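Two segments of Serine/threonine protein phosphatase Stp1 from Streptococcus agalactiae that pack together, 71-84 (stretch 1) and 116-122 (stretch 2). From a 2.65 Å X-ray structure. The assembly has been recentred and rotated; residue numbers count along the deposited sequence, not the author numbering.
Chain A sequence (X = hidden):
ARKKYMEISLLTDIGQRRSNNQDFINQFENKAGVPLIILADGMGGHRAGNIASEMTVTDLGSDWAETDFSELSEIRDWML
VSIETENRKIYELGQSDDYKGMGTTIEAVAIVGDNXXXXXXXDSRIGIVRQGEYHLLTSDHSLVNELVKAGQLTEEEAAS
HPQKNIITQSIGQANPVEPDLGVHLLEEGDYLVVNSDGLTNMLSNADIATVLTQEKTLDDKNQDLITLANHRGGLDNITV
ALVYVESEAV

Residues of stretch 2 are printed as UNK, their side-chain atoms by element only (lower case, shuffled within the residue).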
# COMPACT_ATOMS: atom_id res chain seq x y z
N GLU A 71 11.10 18.42 3.30
CA GLU A 71 12.19 17.60 3.83
C GLU A 71 11.67 16.28 4.39
O GLU A 71 10.55 16.22 4.90
CB GLU A 71 12.98 18.37 4.90
CG GLU A 71 13.50 19.74 4.48
CD GLU A 71 14.58 19.67 3.41
OE1 GLU A 71 15.57 18.92 3.58
OE2 GLU A 71 14.46 20.38 2.38
N LEU A 72 12.50 15.24 4.32
CA LEU A 72 12.13 13.89 4.72
C LEU A 72 11.71 13.76 6.17
O LEU A 72 10.76 13.04 6.49
CB LEU A 72 13.27 12.92 4.45
CG LEU A 72 13.55 12.65 2.97
CD1 LEU A 72 14.94 12.09 2.75
CD2 LEU A 72 12.49 11.75 2.37
N SER A 73 12.41 14.47 7.04
CA SER A 73 12.23 14.34 8.47
C SER A 73 10.92 14.97 8.92
O SER A 73 10.32 14.53 9.90
CB SER A 73 13.42 14.99 9.19
OG SER A 73 13.56 16.36 8.83
N GLU A 74 10.48 15.99 8.19
CA GLU A 74 9.24 16.69 8.48
C GLU A 74 8.05 15.84 8.02
O GLU A 74 7.00 15.76 8.69
CB GLU A 74 9.21 18.04 7.78
CG GLU A 74 10.43 18.93 8.02
CD GLU A 74 10.38 20.25 7.25
OE1 GLU A 74 10.48 20.26 6.00
OE2 GLU A 74 10.26 21.30 7.92
N ILE A 75 8.23 15.21 6.86
CA ILE A 75 7.26 14.32 6.29
C ILE A 75 7.11 13.07 7.16
O ILE A 75 5.99 12.58 7.39
CB ILE A 75 7.66 13.99 4.82
CG1 ILE A 75 7.43 15.21 3.95
CG2 ILE A 75 6.85 12.84 4.25
CD1 ILE A 75 8.01 15.10 2.61
N ARG A 76 8.24 12.58 7.68
CA ARG A 76 8.24 11.46 8.63
C ARG A 76 7.48 11.76 9.94
O ARG A 76 6.68 10.94 10.39
CB ARG A 76 9.66 11.00 8.95
CG ARG A 76 9.69 9.66 9.64
CD ARG A 76 10.97 9.42 10.41
NE ARG A 76 10.93 10.10 11.70
CZ ARG A 76 10.90 9.50 12.89
NH1 ARG A 76 10.92 8.17 13.00
NH2 ARG A 76 10.87 10.25 13.98
N ASP A 77 7.70 12.94 10.52
CA ASP A 77 6.95 13.36 11.70
C ASP A 77 5.47 13.34 11.37
O ASP A 77 4.67 12.82 12.14
CB ASP A 77 7.33 14.77 12.19
CG ASP A 77 8.70 14.82 12.85
OD1 ASP A 77 9.24 13.77 13.27
OD2 ASP A 77 9.22 15.95 12.97
N TRP A 78 5.12 13.90 10.21
CA TRP A 78 3.74 13.98 9.76
C TRP A 78 3.06 12.59 9.62
O TRP A 78 1.90 12.43 9.99
CB TRP A 78 3.64 14.77 8.45
CG TRP A 78 2.23 14.96 7.96
CD1 TRP A 78 1.39 16.00 8.26
CD2 TRP A 78 1.49 14.08 7.08
NE1 TRP A 78 0.18 15.82 7.64
CE2 TRP A 78 0.21 14.66 6.91
CE3 TRP A 78 1.79 12.87 6.44
CZ2 TRP A 78 -0.78 14.06 6.10
CZ3 TRP A 78 0.79 12.27 5.64
CH2 TRP A 78 -0.46 12.87 5.48
N MET A 79 3.80 11.61 9.10
CA MET A 79 3.22 10.29 8.89
C MET A 79 2.92 9.59 10.22
O MET A 79 1.82 9.11 10.43
CB MET A 79 4.13 9.42 8.01
CG MET A 79 4.12 9.82 6.56
SD MET A 79 5.33 8.90 5.58
CE MET A 79 4.88 9.38 3.92
N LEU A 80 3.89 9.58 11.12
CA LEU A 80 3.73 8.94 12.41
C LEU A 80 2.59 9.54 13.22
O LEU A 80 1.87 8.82 13.90
CB LEU A 80 5.04 9.03 13.20
CG LEU A 80 6.17 8.15 12.68
CD1 LEU A 80 7.44 8.40 13.48
CD2 LEU A 80 5.76 6.69 12.75
N VAL A 81 2.43 10.86 13.12
CA VAL A 81 1.39 11.58 13.84
C VAL A 81 -0.02 11.36 13.24
O VAL A 81 -0.93 10.96 13.96
CB VAL A 81 1.75 13.07 13.96
CG1 VAL A 81 0.55 13.91 14.42
CG2 VAL A 81 2.94 13.25 14.92
N SER A 82 -0.18 11.59 11.93
CA SER A 82 -1.48 11.45 11.24
C SER A 82 -2.07 10.04 11.29
O SER A 82 -3.28 9.86 11.36
CB SER A 82 -1.36 11.85 9.77
OG SER A 82 -0.63 13.05 9.61
N ILE A 83 -1.19 9.05 11.23
CA ILE A 83 -1.63 7.67 11.30
C ILE A 83 -2.17 7.32 12.70
O ILE A 83 -3.15 6.59 12.82
CB ILE A 83 -0.52 6.73 10.80
CG1 ILE A 83 -0.32 6.95 9.30
CG2 ILE A 83 -0.82 5.26 11.10
CD1 ILE A 83 0.68 6.04 8.72
N GLU A 84 -1.60 7.89 13.75
CA GLU A 84 -2.18 7.65 15.06
C GLU A 84 -3.54 8.34 15.25
O GLU A 84 -4.45 7.76 15.86
CB GLU A 84 -1.22 8.00 16.20
CG GLU A 84 -1.59 7.31 17.51
CD GLU A 84 -2.13 5.89 17.31
OE1 GLU A 84 -1.36 5.00 16.85
OE2 GLU A 84 -3.32 5.67 17.61
N UNK A 116 12.06 8.21 -1.88
CA UNK A 116 10.74 7.99 -1.34
C UNK A 116 10.87 7.78 0.16
O UNK A 116 11.90 7.30 0.65
c UNK A 116 10.23 4.25 -1.91
c UNK A 116 9.61 6.99 -3.37
c UNK A 116 10.96 5.54 -1.92
c UNK A 116 10.04 6.74 -1.94
N UNK A 117 9.83 8.16 0.89
CA UNK A 117 9.66 7.72 2.25
C UNK A 117 8.26 7.13 2.43
O UNK A 117 7.25 7.72 2.03
c UNK A 117 9.71 8.31 4.72
c UNK A 117 9.97 8.83 3.29
c UNK A 117 9.17 10.07 3.01
c UNK A 117 10.36 9.12 5.82
N UNK A 118 8.19 5.94 3.01
CA UNK A 118 6.91 5.33 3.21
C UNK A 118 6.57 5.06 4.66
O UNK A 118 7.45 4.87 5.48
c UNK A 118 9.73 1.67 2.42
c UNK A 118 7.68 2.93 2.75
c UNK A 118 6.76 4.06 2.35
c UNK A 118 7.34 2.04 3.77
c UNK A 118 9.38 0.80 3.44
c UNK A 118 8.17 0.99 4.12
c UNK A 118 8.88 2.73 2.07
N UNK A 119 5.27 5.02 4.94
CA UNK A 119 4.73 4.45 6.17
C UNK A 119 3.87 3.25 5.77
O UNK A 119 3.14 3.33 4.77
c UNK A 119 3.89 5.47 6.90
N UNK A 120 3.92 2.17 6.55
CA UNK A 120 3.31 0.88 6.17
C UNK A 120 2.68 0.16 7.36
O UNK A 120 3.31 0.02 8.39
c UNK A 120 3.20 -3.43 5.39
c UNK A 120 4.88 -2.40 6.34
c UNK A 120 4.16 -1.47 5.68
c UNK A 120 4.38 0.00 5.51
n UNK A 120 3.12 -2.14 5.08
n UNK A 120 4.26 -3.61 6.15
N UNK A 121 1.42 -0.26 7.22
CA UNK A 121 0.63 -0.91 8.26
C UNK A 121 -0.25 -1.97 7.59
O UNK A 121 -1.10 -1.62 6.80
c UNK A 121 0.33 1.25 9.57
c UNK A 121 -1.24 -0.64 9.97
c UNK A 121 -0.37 0.08 8.93
N UNK A 122 -0.06 -3.25 7.91
CA UNK A 122 -0.87 -4.30 7.31
C UNK A 122 -0.14 -5.26 6.40
O UNK A 122 1.06 -5.52 6.57

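Stretch 1 is a helix from L72 to E84, with E71 at the N-cap position. Stretch 2 is a strand from 116 to 121, followed by a residue outside regular structure. The hidden positions are taken in order.

Position 116 has four side-chain carbons. They fork at the first, and one arm is two carbons long. Its CA-to-CB bond points away from the helix, and its side chain makes no contact with stretch 1. A branch at the first carbon with unequal arms is isoleucine: I116.

Position 117 repeats that pattern: four carbons, forked at the first, one arm two carbons long. Here the CA-to-CB bond points toward the helix. The side chain reaches L72, I75, R76 and M79. The atoms again give isoleucine, I117. Its CG2 lies 3.8 Å from L72 CD2 and 3.8 Å from I75 CG2. Its CD1 lies 3.7 Å from CB of R76, so the arginine offers the carbon base of its side chain here, while its end leads away. I117 has the largest covered area of any residue in the contact.

Position 118 has one carbon and then a ring of six carbons. The bond points away, and the ring has no close partner on stretch 1. The backbone is nearer: M79 SD is 4.1 Å from C of 118. An all-carbon six-membered ring with no further atom is phenylalanine, F118.

Position 119 has a single side-chain carbon, pointing toward the helix. It meets M79 and I83. One carbon alone is alanine, A119. Its CB is 3.9 Å from M79 SD and 3.7 Å from I83 CD1. The helix backbone comes close here, with CA of M79 6.6 Å from CA of A119.

Position 120 has one carbon and then a five-membered ring of three carbons and two nitrogens. It points away and touches nothing on stretch 1. This ring is histidine, H120. Both ring nitrogens are hydrogen-bonded elsewhere in the structure.

Position 121 has three carbons, one carrying the other two. It points toward the helix and meets I83. A fork with two single-carbon arms is valine, V121. Its CG2 is 4.4 Å from I83 CG2, a looser contact than those before it.

Position 122 has no side-chain atoms, so it is glycine, G122. Its phi/psi of 114/-152 would press a CB against the carbonyl O of the residue before. The backbone itself therefore calls for glycine. It makes no contact with the helix.

The contact works by alternation. I117, A119 and V121 point toward the helix, while I116, F118 and H120 point away. Helix and strand run nearly parallel, at 16°, with their axes 9.1 Å apart at closest approach. I75, M79 and I83, spaced four residues apart, therefore follow the strand along its length. M79 also packs against the strand backbone, its CE 3.5 Å from O of I117. No hydrogen bonds cross; the two segments meet through apolar packing.

Stretch 2 (116-122) IIFAHVG
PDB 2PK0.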